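Long-range contacts in putative Nitroreductase (Anabaena variabilis ATCC 29413, PDB 3EO7), which binds flavin mononucleotide and is probably an oxidoreductase of the nitroreductase family: residues Ile9-Tyr13 with Leu270-Phe274; Leu78-Tyr82 with Asn195-Ser199. All coordinates share one frame; numbering follows the deposited sequence.

Interaction 1. Residues Ile9-Tyr13 with Leu270-Phe274; sequences IAQHY and LLKYF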
loop_
_atom_site.group_PDB
_atom_site.type_symbol
_atom_site.label_atom_id
_atom_site.label_comp_id
_atom_site.label_asym_id
_atom_site.label_seq_id
_atom_site.Cartn_x
_atom_site.Cartn_y
_atom_site.Cartn_z
ATOM N N ILE A 9 9.039 -20.943 -1.043
ATOM C CA ILE A 9 9.933 -19.875 -0.608
ATOM C C ILE A 9 9.196 -18.720 0.075
ATOM O O ILE A 9 9.723 -18.158 1.016
ATOM C CB ILE A 9 10.890 -19.405 -1.768
ATOM C CG1 ILE A 9 11.972 -18.422 -1.242
ATOM C CG2 ILE A 9 10.077 -18.826 -2.915
ATOM C CD1 ILE A 9 12.932 -18.982 -0.181
ATOM N N ALA A 10 7.974 -18.382 -0.346
ATOM C CA ALA A 10 7.223 -17.307 0.339
ATOM C C ALA A 10 6.881 -17.677 1.801
ATOM O O ALA A 10 6.942 -16.828 2.698
ATOM C CB ALA A 10 5.974 -16.953 -0.435
ATOM N N GLN A 11 6.513 -18.941 2.032
ATOM C CA GLN A 11 6.265 -19.422 3.401
ATOM C C GLN A 11 7.537 -19.384 4.247
ATOM O O GLN A 11 7.515 -18.937 5.404
ATOM C CB GLN A 11 5.673 -20.825 3.383
ATOM C CG GLN A 11 4.286 -20.878 2.770
ATOM C CD GLN A 11 3.828 -22.289 2.593
ATOM O OE1 GLN A 11 4.340 -23.037 1.751
ATOM N NE2 GLN A 11 2.855 -22.676 3.394
ATOM N N HIS A 12 8.663 -19.774 3.654
ATOM C CA HIS A 12 9.957 -19.768 4.344
ATOM C C HIS A 12 10.353 -18.328 4.693
ATOM O O HIS A 12 10.766 -18.043 5.827
ATOM C CB HIS A 12 11.006 -20.439 3.447
ATOM C CG HIS A 12 12.381 -20.513 4.037
ATOM N ND1 HIS A 12 12.673 -21.312 5.127
ATOM C CD2 HIS A 12 13.555 -19.954 3.647
ATOM C CE1 HIS A 12 13.962 -21.203 5.407
ATOM N NE2 HIS A 12 14.521 -20.407 4.515
ATOM N N TYR A 13 10.254 -17.453 3.702
ATOM C CA TYR A 13 10.512 -16.019 3.883
ATOM C C TYR A 13 9.663 -15.496 5.073
ATOM O O TYR A 13 10.156 -14.833 5.988
ATOM C CB TYR A 13 10.217 -15.198 2.578
ATOM C CG TYR A 13 10.336 -13.735 2.905
ATOM C CD1 TYR A 13 11.561 -13.098 2.879
ATOM C CD2 TYR A 13 9.254 -13.038 3.370
ATOM C CE1 TYR A 13 11.709 -11.793 3.310
ATOM C CE2 TYR A 13 9.374 -11.718 3.819
ATOM C CZ TYR A 13 10.606 -11.090 3.790
ATOM O OH TYR A 13 10.716 -9.784 4.274
ATOM N N LEU A 270 18.414 -13.197 2.120
ATOM C CA LEU A 270 17.099 -13.685 1.813
ATOM C C LEU A 270 16.188 -12.709 1.087
ATOM O O LEU A 270 15.418 -13.128 0.214
ATOM C CB LEU A 270 16.456 -14.181 3.116
ATOM C CG LEU A 270 15.068 -14.793 2.998
ATOM C CD1 LEU A 270 15.063 -16.040 2.165
ATOM C CD2 LEU A 270 14.544 -15.046 4.442
ATOM N N LEU A 271 16.249 -11.425 1.429
ATOM C CA LEU A 271 15.408 -10.420 0.765
ATOM C C LEU A 271 15.648 -10.409 -0.758
ATOM O O LEU A 271 14.699 -10.528 -1.533
ATOM C CB LEU A 271 15.700 -9.012 1.310
ATOM C CG LEU A 271 14.774 -7.906 0.766
ATOM C CD1 LEU A 271 14.626 -6.776 1.779
ATOM C CD2 LEU A 271 15.233 -7.360 -0.582
ATOM N N LYS A 272 16.900 -10.290 -1.195
ATOM C CA LYS A 272 17.155 -10.224 -2.640
ATOM C C LYS A 272 16.878 -11.566 -3.312
ATOM O O LYS A 272 16.334 -11.605 -4.433
ATOM C CB LYS A 272 18.547 -9.686 -2.969
ATOM C CG LYS A 272 18.694 -8.222 -2.569
ATOM C CD LYS A 272 20.012 -7.610 -3.056
ATOM C CE LYS A 272 20.242 -6.219 -2.481
ATOM N NZ LYS A 272 21.403 -5.552 -3.052
ATOM N N TYR A 273 17.256 -12.654 -2.637
ATOM C CA TYR A 273 16.918 -13.969 -3.131
ATOM C C TYR A 273 15.398 -14.022 -3.379
ATOM O O TYR A 273 14.929 -14.396 -4.468
ATOM C CB TYR A 273 17.355 -15.067 -2.155
ATOM C CG TYR A 273 17.028 -16.453 -2.690
ATOM C CD1 TYR A 273 15.786 -17.032 -2.464
ATOM C CD2 TYR A 273 17.969 -17.179 -3.416
ATOM C CE1 TYR A 273 15.473 -18.267 -2.979
ATOM C CE2 TYR A 273 17.666 -18.425 -3.902
ATOM C CZ TYR A 273 16.385 -18.961 -3.708
ATOM O OH TYR A 273 16.073 -20.217 -4.189
ATOM N N PHE A 274 14.617 -13.609 -2.381
ATOM C CA PHE A 274 13.167 -13.706 -2.498
ATOM C C PHE A 274 12.604 -12.847 -3.645
ATOM O O PHE A 274 11.766 -13.333 -4.432
ATOM C CB PHE A 274 12.514 -13.372 -1.170
ATOM C CG PHE A 274 11.039 -13.604 -1.144
ATOM C CD1 PHE A 274 10.493 -14.809 -1.549
ATOM C CD2 PHE A 274 10.194 -12.635 -0.631
ATOM C CE1 PHE A 274 9.104 -15.022 -1.502
ATOM C CE2 PHE A 274 8.813 -12.863 -0.550
ATOM C CZ PHE A 274 8.275 -14.047 -1.016
#

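Interaction 2. Residues Leu78-Tyr82 with Asn195-Ser199; sequences LFRSY and NIELS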
loop_
_atom_site.group_PDB
_atom_site.type_symbol
_atom_site.label_atom_id
_atom_site.label_comp_id
_atom_site.label_asym_id
_atom_site.label_seq_id
_atom_site.Cartn_x
_atom_site.Cartn_y
_atom_site.Cartn_z
ATOM N N LEU A 78 0.518 13.628 -8.818
ATOM C CA LEU A 78 1.795 13.187 -8.259
ATOM C C LEU A 78 1.997 13.727 -6.854
ATOM O O LEU A 78 2.431 12.998 -5.947
ATOM C CB LEU A 78 2.936 13.544 -9.177
ATOM C CG LEU A 78 3.063 12.749 -10.497
ATOM C CD1 LEU A 78 4.038 13.440 -11.470
ATOM C CD2 LEU A 78 3.492 11.319 -10.159
ATOM N N PHE A 79 1.650 14.992 -6.658
ATOM C CA PHE A 79 1.863 15.623 -5.348
ATOM C C PHE A 79 1.026 15.000 -4.235
ATOM O O PHE A 79 1.498 14.795 -3.107
ATOM C CB PHE A 79 1.626 17.121 -5.418
ATOM C CG PHE A 79 2.039 17.812 -4.167
ATOM C CD1 PHE A 79 3.403 17.905 -3.846
ATOM C CD2 PHE A 79 1.095 18.276 -3.268
ATOM C CE1 PHE A 79 3.810 18.486 -2.668
ATOM C CE2 PHE A 79 1.500 18.876 -2.078
ATOM C CZ PHE A 79 2.857 18.967 -1.778
ATOM N N ARG A 80 -0.233 14.705 -4.538
ATOM C CA ARG A 80 -1.119 14.131 -3.548
ATOM C C ARG A 80 -0.735 12.667 -3.326
ATOM O O ARG A 80 -1.054 12.108 -2.292
ATOM C CB ARG A 80 -2.577 14.233 -3.991
ATOM C CG ARG A 80 -3.153 15.666 -4.112
ATOM C CD ARG A 80 -3.663 16.188 -2.795
ATOM N NE ARG A 80 -4.083 17.595 -2.897
ATOM C CZ ARG A 80 -3.435 18.651 -2.380
ATOM N NH1 ARG A 80 -2.309 18.532 -1.677
ATOM N NH2 ARG A 80 -3.950 19.869 -2.551
ATOM N N SER A 81 -0.058 12.045 -4.297
ATOM C CA SER A 81 0.354 10.643 -4.175
ATOM C C SER A 81 1.632 10.448 -3.338
ATOM O O SER A 81 1.688 9.550 -2.503
ATOM C CB SER A 81 0.595 9.995 -5.543
ATOM O OG SER A 81 -0.618 9.856 -6.253
ATOM N N TYR A 82 2.665 11.239 -3.617
ATOM C CA TYR A 82 3.981 10.997 -3.009
ATOM C C TYR A 82 4.787 12.257 -2.765
ATOM O O TYR A 82 6.010 12.207 -2.611
ATOM C CB TYR A 82 4.743 10.025 -3.899
ATOM C CG TYR A 82 5.783 9.150 -3.247
ATOM C CD1 TYR A 82 5.523 8.515 -2.028
ATOM C CD2 TYR A 82 7.015 8.935 -3.843
ATOM C CE1 TYR A 82 6.469 7.668 -1.428
ATOM C CE2 TYR A 82 7.956 8.104 -3.259
ATOM C CZ TYR A 82 7.681 7.466 -2.036
ATOM O OH TYR A 82 8.622 6.626 -1.453
ATOM N N ASN A 195 -2.946 6.003 -2.334
ATOM C CA ASN A 195 -2.954 7.442 -2.690
ATOM C C ASN A 195 -3.117 7.648 -4.186
ATOM O O ASN A 195 -3.802 8.574 -4.621
ATOM C CB ASN A 195 -1.673 8.170 -2.282
ATOM C CG ASN A 195 -1.596 8.471 -0.829
ATOM O OD1 ASN A 195 -2.587 8.352 -0.072
ATOM N ND2 ASN A 195 -0.412 8.856 -0.396
ATOM N N ILE A 196 -2.446 6.828 -4.980
ATOM C CA ILE A 196 -2.554 6.964 -6.436
ATOM C C ILE A 196 -4.004 6.836 -6.895
ATOM O O ILE A 196 -4.475 7.663 -7.688
ATOM C CB ILE A 196 -1.621 6.009 -7.164
ATOM C CG1 ILE A 196 -0.174 6.418 -6.921
ATOM C CG2 ILE A 196 -1.897 5.960 -8.731
ATOM C CD1 ILE A 196 0.824 5.383 -7.445
ATOM N N GLU A 197 -4.739 5.833 -6.424
ATOM C CA GLU A 197 -6.130 5.740 -6.858
ATOM C C GLU A 197 -6.975 6.934 -6.398
ATOM O O GLU A 197 -7.820 7.419 -7.158
ATOM C CB GLU A 197 -6.824 4.435 -6.477
ATOM C CG GLU A 197 -6.795 4.097 -5.069
ATOM C CD GLU A 197 -8.203 3.809 -4.478
ATOM O OE1 GLU A 197 -9.217 4.440 -4.793
ATOM O OE2 GLU A 197 -8.248 3.026 -3.563
ATOM N N LEU A 198 -6.745 7.426 -5.180
ATOM C CA LEU A 198 -7.533 8.567 -4.676
ATOM C C LEU A 198 -7.153 9.890 -5.361
ATOM O O LEU A 198 -8.022 10.676 -5.744
ATOM C CB LEU A 198 -7.439 8.656 -3.154
ATOM C CG LEU A 198 -8.101 7.449 -2.471
ATOM C CD1 LEU A 198 -7.757 7.406 -0.932
ATOM C CD2 LEU A 198 -9.655 7.459 -2.741
ATOM N N SER A 199 -5.850 10.097 -5.518
ATOM C CA SER A 199 -5.286 11.256 -6.218
ATOM C C SER A 199 -5.769 11.288 -7.678
ATOM O O SER A 199 -6.050 12.339 -8.232
ATOM C CB SER A 199 -3.755 11.157 -6.193
ATOM O OG SER A 199 -3.174 12.362 -6.641
#

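Interaction 1. Residues Ile9-Tyr13 with Leu270-Phe274
Phe274 and Tyr13 lie with their rings nearly parallel (6° between the planes) but slid well apart, centroids 4.7 Å from each other, so that overlap is slight. What sits over the centre of the Phe274 face is Tyr13 CB, 3.9 Å from the centroid and almost on the ring normal, a CH-pi contact; Phe274 CD2 in turn lies above the rim of the Tyr13 ring, 3.7 Å from Tyr13 CG. With CG anti to the backbone N (chi1 -173°), Phe274 reaches across to the helix of 9-13, where its CE1 and CZ come against Ala10, CE1 standing 3.5 Å from Ala10 CA. Leu270, one turn earlier, lays its CD2 methyl 3.9 Å from Tyr13 CD1. Ile9 packs beside the same Phe274 ring: its CG1 touches Phe274 CD1, and its CD1 methyl is 3.8 Å from Tyr273 CE1. The segments run antiparallel, at 158°, with axes 11.0 Å apart, a spacing filled by these large side chains. Without the ring, as with an alanine at Phe274, Tyr13 CB and Ala10 would probably lose their aromatic cover and a gap would open between the helices. The hydroxyls serve other partners, Tyr13 OH bonding to Asp179 O and Tyr273 OH to Glu259, while segments 9-13 and 270-274 meet through apolar and aromatic contacts.

Interaction 2. Residues Leu78-Tyr82 with Asn195-Ser199
Asn195 reaches from helix 181-202 to the C-terminal part of helix 66-82, where its ND2 donates to Ser81 O at 3.1 Å. The N-H points almost straight at the oxygen (165°), which lies near the amide plane of Asn195, although the donor stands above the carbonyl plane of Ser81. The side chain has CG anti to its own carbonyl carbon (chi1 -77°), which brings the amide up to Ser81 O. Both ends of the amide have further partners, ND2 in Ala99 O and OD1 in Gln465, bonds that probably fix its rotation. The two segments are antiparallel helices at 149° with axes 8.2 Å apart, a close approach permitted by small residues: Ser81 packs between Ile196 and Ser199, its OG 3.4 Å from Ser199 CB and 3.5 Å from Ile196 CG1. Helix 181-202 belongs to the nitroreductase-family region, and this face of it lies near the flavin site, Asn195 being about 6 Å from the FMN-binding Arg334, side chain to side chain. Ser81 OG hydrogen-bonds to Leu77 O, and in the conformer given, one of two, Ser199 OG does the same. Beside that conformer Arg80 offers only the root of its side chain: CB is 3.3 Å from Ser199 OG, then the bent chain leads the guanidinium away to a salt bridge with Glu328.

Both segments of interaction 2 fall between the two of interaction 1 in sequence: 9-13 comes first, then 78-82, 195-199 and finally 270-274. Their centres are 30 Å apart with the chain's centre between them, and their nearest atoms remain about 15 Å from one another. Helix 181-202 touches both: it supplies 195-199 to interaction 2, while its first turn, at Tyr182, packs against Tyr13 of interaction 1. Interaction 1 ties the N-terminal helix 9-16 to helix 270-276, more than 250 residues later. Asn195 of interaction 2 is the nearer to FMN, about 9 Å against about 12 Å for Tyr13, side chain to ligand, so helix 181-202 links the N-terminal helix with the neighbourhood of the flavin site.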